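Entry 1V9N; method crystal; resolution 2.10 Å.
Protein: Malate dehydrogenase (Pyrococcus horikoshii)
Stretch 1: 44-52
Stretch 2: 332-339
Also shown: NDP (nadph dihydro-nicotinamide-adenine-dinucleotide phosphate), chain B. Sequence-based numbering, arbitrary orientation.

Stretch 1, residues 44-52: LVMADLRGV
Stretch 2, residues 332-339: TRLKLGIP

Two segments far apart in sequence can be joined at the end of a helix, where apolar side chains and backbone carbonyl groups both take part. Malate dehydrogenase from Pyrococcus horikoshii gives a compact example, in which 313 Å² is buried between residues 44-52 and 332-339. Residues 44-49 are the end of one helix, with phi/psi near -65/-40. A second helix runs into the other stretch, where Thr332 and Arg333 are helical (-62/-60 and -62/-14); Leu334, Lys335 and Leu336 follow at -77/-30, -112/-13 and -105/-20, and Ile338 (-86/121) and Pro339 (-78/119) are extended in a strand. The helix axes lie at 98°, nearly perpendicular, and approach to 10.8 Å. The nearest CA atoms, those of Leu49 and Arg333, are 6.2 Å apart.

Apolar packing provides most of the contact. Leu49 is the residue most covered by the partner, at 90 Å², although its CA-to-CB bond points away: with chi1 m and chi2 t, the side chain comes back, placing CD2 3.4 Å from Ile338 CG1 and 3.9 Å from Leu334 CD2. Ile338 (chi1 m, chi2 t) points toward the first helix, and its CG2 lies 3.8 Å from Asp48 CB while its CD1 lies 4.1 Å from CG1 of Val45 (chi1 t). One branched residue thus spans a full helical turn. Asp48 (chi1 m, chi2 -53°) points sideways and offers its CB to the isoleucine, while its OD2 is hydrogen-bonded elsewhere in the structure. Leu334 (m, t) points sideways and bends its end inward to join Leu49.

The polar contribution comes from Arg333, directed toward the helix with chi1 m and the remaining angles extended. Its NH1 donates to Asp48 O at 2.6 Å, a short but weak bond since the N-H...O angle is only 126°. Asp48 O lies at the guanidinium edge, near its plane, and also accepts from Gly51 N at 3.1 Å. The arginine's CB packs on Leu49 CD2 at 4.0 Å, and its CD lies 3.7 Å from Leu49 O.

Two glycines shape the backbone around the contact. Gly51, at phi/psi 84/24, closes the first helix in a Schellman motif; Val52 N reaches Ala47 O at 2.6 Å. A CB here would be jammed against the preceding carbonyl oxygen, and the bare CA sits 3.5 Å from Arg333 NH1. Gly337, at 100/155, carries the chain into the strand that presents Ile338, and its own conformation likewise calls for glycine.

On the first stretch, Arg50 points away from this contact. Its chi angles of m, t, p and 79° bring NH2 to 3.1 Å from NDP O2X, a nearly straight hydrogen bond to the phosphate group of NADPH, while Val52 CG1 lies 3.7 Å from NDP C4D.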

# COMPACT_ATOMS: atom_id res chain seq x y z
N LEU A 44 -19.65 -0.61 -13.64
CA LEU A 44 -20.47 0.42 -12.99
C LEU A 44 -21.56 -0.19 -12.11
O LEU A 44 -21.85 0.33 -11.04
CB LEU A 44 -21.10 1.35 -14.04
CG LEU A 44 -20.15 2.21 -14.87
CD1 LEU A 44 -20.95 3.11 -15.82
CD2 LEU A 44 -19.29 3.06 -13.95
N VAL A 45 -22.15 -1.29 -12.57
CA VAL A 45 -23.21 -1.94 -11.80
C VAL A 45 -22.64 -2.57 -10.54
O VAL A 45 -23.28 -2.54 -9.48
CB VAL A 45 -23.93 -3.03 -12.65
CG1 VAL A 45 -24.92 -3.80 -11.78
CG2 VAL A 45 -24.67 -2.36 -13.80
N MSE A 46 -21.44 -3.12 -10.63
CA MSE A 46 -20.82 -3.72 -9.45
C MSE A 46 -20.65 -2.65 -8.38
O MSE A 46 -20.88 -2.91 -7.20
CB MSE A 46 -19.46 -4.34 -9.78
CG MSE A 46 -18.78 -4.93 -8.55
SE MSE A 46 -17.05 -5.72 -8.89
CE MSE A 46 -17.65 -7.34 -9.73
N ALA A 47 -20.24 -1.45 -8.80
CA ALA A 47 -20.05 -0.34 -7.87
C ALA A 47 -21.37 0.01 -7.17
O ALA A 47 -21.39 0.25 -5.96
CB ALA A 47 -19.52 0.88 -8.61
N ASP A 48 -22.45 0.07 -7.93
CA ASP A 48 -23.75 0.38 -7.35
C ASP A 48 -24.19 -0.73 -6.39
O ASP A 48 -24.70 -0.46 -5.31
CB ASP A 48 -24.80 0.58 -8.45
CG ASP A 48 -24.62 1.91 -9.18
OD1 ASP A 48 -24.56 2.96 -8.51
OD2 ASP A 48 -24.54 1.90 -10.43
N LEU A 49 -23.98 -1.98 -6.80
CA LEU A 49 -24.34 -3.13 -5.98
C LEU A 49 -23.57 -3.18 -4.66
O LEU A 49 -24.14 -3.51 -3.61
CB LEU A 49 -24.09 -4.43 -6.75
CG LEU A 49 -25.06 -4.79 -7.87
CD1 LEU A 49 -24.58 -6.04 -8.60
CD2 LEU A 49 -26.45 -5.02 -7.29
N ARG A 50 -22.28 -2.84 -4.71
CA ARG A 50 -21.45 -2.86 -3.51
C ARG A 50 -21.63 -1.61 -2.66
O ARG A 50 -20.98 -1.46 -1.62
CB ARG A 50 -19.97 -3.00 -3.89
CG ARG A 50 -19.61 -4.30 -4.61
CD ARG A 50 -18.09 -4.47 -4.70
NE ARG A 50 -17.50 -4.68 -3.37
CZ ARG A 50 -17.51 -5.85 -2.74
NH1 ARG A 50 -18.06 -6.91 -3.31
NH2 ARG A 50 -17.01 -5.96 -1.51
N GLY A 51 -22.50 -0.71 -3.10
CA GLY A 51 -22.74 0.50 -2.33
C GLY A 51 -21.77 1.64 -2.57
O GLY A 51 -21.60 2.50 -1.71
N VAL A 52 -21.12 1.65 -3.73
CA VAL A 52 -20.18 2.71 -4.04
C VAL A 52 -20.84 3.65 -5.05
O VAL A 52 -20.46 3.69 -6.23
CB VAL A 52 -18.86 2.16 -4.65
CG1 VAL A 52 -17.83 3.27 -4.76
CG2 VAL A 52 -18.32 1.02 -3.81
N THR A 332 -28.01 -8.21 -0.96
CA THR A 332 -29.29 -7.58 -0.68
C THR A 332 -29.92 -6.97 -1.93
O THR A 332 -31.03 -7.34 -2.33
CB THR A 332 -29.12 -6.46 0.37
OG1 THR A 332 -28.74 -7.03 1.63
CG2 THR A 332 -30.42 -5.68 0.54
N ARG A 333 -29.20 -6.04 -2.54
CA ARG A 333 -29.67 -5.35 -3.73
C ARG A 333 -29.94 -6.23 -4.94
O ARG A 333 -30.58 -5.79 -5.90
CB ARG A 333 -28.69 -4.23 -4.08
CG ARG A 333 -28.54 -3.23 -2.95
CD ARG A 333 -27.58 -2.11 -3.27
NE ARG A 333 -27.61 -1.09 -2.23
CZ ARG A 333 -26.89 0.02 -2.27
NH1 ARG A 333 -26.08 0.26 -3.29
NH2 ARG A 333 -26.98 0.91 -1.28
N LEU A 334 -29.47 -7.47 -4.92
CA LEU A 334 -29.70 -8.37 -6.04
C LEU A 334 -31.13 -8.93 -6.02
O LEU A 334 -31.69 -9.23 -7.08
CB LEU A 334 -28.69 -9.52 -6.02
CG LEU A 334 -27.29 -9.19 -6.54
CD1 LEU A 334 -26.37 -10.39 -6.37
CD2 LEU A 334 -27.39 -8.79 -8.00
N LYS A 335 -31.70 -9.06 -4.83
CA LYS A 335 -33.06 -9.57 -4.72
C LYS A 335 -34.02 -8.48 -4.24
O LYS A 335 -35.23 -8.64 -4.32
CB LYS A 335 -33.10 -10.78 -3.77
CG LYS A 335 -32.40 -10.57 -2.43
CD LYS A 335 -32.26 -11.91 -1.70
CE LYS A 335 -31.41 -11.78 -0.45
NZ LYS A 335 -31.12 -13.11 0.17
N LEU A 336 -33.46 -7.38 -3.76
CA LEU A 336 -34.25 -6.26 -3.28
C LEU A 336 -34.20 -5.13 -4.31
O LEU A 336 -35.06 -4.25 -4.33
CB LEU A 336 -33.69 -5.79 -1.93
CG LEU A 336 -34.59 -5.01 -0.98
CD1 LEU A 336 -33.92 -4.92 0.38
CD2 LEU A 336 -34.87 -3.62 -1.53
N GLY A 337 -33.19 -5.16 -5.17
CA GLY A 337 -33.04 -4.14 -6.19
C GLY A 337 -32.01 -3.09 -5.82
O GLY A 337 -31.75 -2.86 -4.64
N ILE A 338 -31.44 -2.45 -6.83
CA ILE A 338 -30.43 -1.41 -6.61
C ILE A 338 -31.07 -0.05 -6.39
O ILE A 338 -31.78 0.46 -7.25
CB ILE A 338 -29.48 -1.30 -7.82
CG1 ILE A 338 -28.82 -2.65 -8.10
CG2 ILE A 338 -28.43 -0.22 -7.55
CD1 ILE A 338 -27.97 -2.67 -9.35
N PRO A 339 -30.81 0.57 -5.23
CA PRO A 339 -31.37 1.89 -4.91
C PRO A 339 -30.63 3.02 -5.61
O PRO A 339 -29.44 3.22 -5.40
CB PRO A 339 -31.23 1.96 -3.40
CG PRO A 339 -29.95 1.22 -3.16
CD PRO A 339 -30.10 0.01 -4.06
PA NDP B . -14.22 2.77 1.82
O1A NDP B . -15.62 2.66 1.47
O2A NDP B . -13.72 3.57 2.99
O5B NDP B . -13.65 1.24 1.95
C5B NDP B . -12.26 0.98 2.27
C4B NDP B . -12.12 -0.56 2.26
O4B NDP B . -12.30 -0.94 3.64
C3B NDP B . -13.11 -1.37 1.47
O3B NDP B . -12.39 -2.49 0.88
C2B NDP B . -14.14 -1.84 2.42
O2B NDP B . -14.87 -3.04 2.08
C1B NDP B . -13.35 -1.91 3.69
N9A NDP B . -14.11 -1.59 4.93
C8A NDP B . -15.12 -0.62 5.15
N7A NDP B . -15.53 -0.63 6.39
C5A NDP B . -14.81 -1.60 7.03
C6A NDP B . -14.76 -2.10 8.37
N6A NDP B . -15.55 -1.59 9.31
N1A NDP B . -13.88 -3.12 8.69
C2A NDP B . -13.06 -3.65 7.73
N3A NDP B . -13.03 -3.24 6.44
C4A NDP B . -13.93 -2.20 6.15
O3 NDP B . -13.31 3.20 0.62
PN NDP B . -13.10 4.46 -0.32
O1N NDP B . -11.72 4.88 -0.10
O2N NDP B . -14.19 5.39 0.12
O5D NDP B . -13.36 3.82 -1.75
C5D NDP B . -14.18 4.46 -2.77
C4D NDP B . -14.23 3.58 -4.08
O4D NDP B . -13.88 4.43 -5.15
C3D NDP B . -13.24 2.39 -4.16
O3D NDP B . -13.95 1.27 -4.73
C2D NDP B . -12.09 2.88 -5.02
O2D NDP B . -11.45 1.81 -5.70
C1D NDP B . -12.81 3.90 -5.93
N1N NDP B . -11.94 5.03 -6.38
C2N NDP B . -11.68 5.10 -7.78
C3N NDP B . -10.84 6.21 -8.22
C7N NDP B . -10.54 6.34 -9.65
O7N NDP B . -9.84 7.26 -10.11
N7N NDP B . -11.02 5.44 -10.55
C4N NDP B . -10.36 7.13 -7.25
C5N NDP B . -10.63 7.04 -5.89
C6N NDP B . -11.43 5.99 -5.45
P2B NDP B . -16.30 -3.09 1.47
O1X NDP B . -16.91 -4.20 2.22
O2X NDP B . -16.23 -3.39 0.01
O3X NDP B . -17.02 -1.77 1.73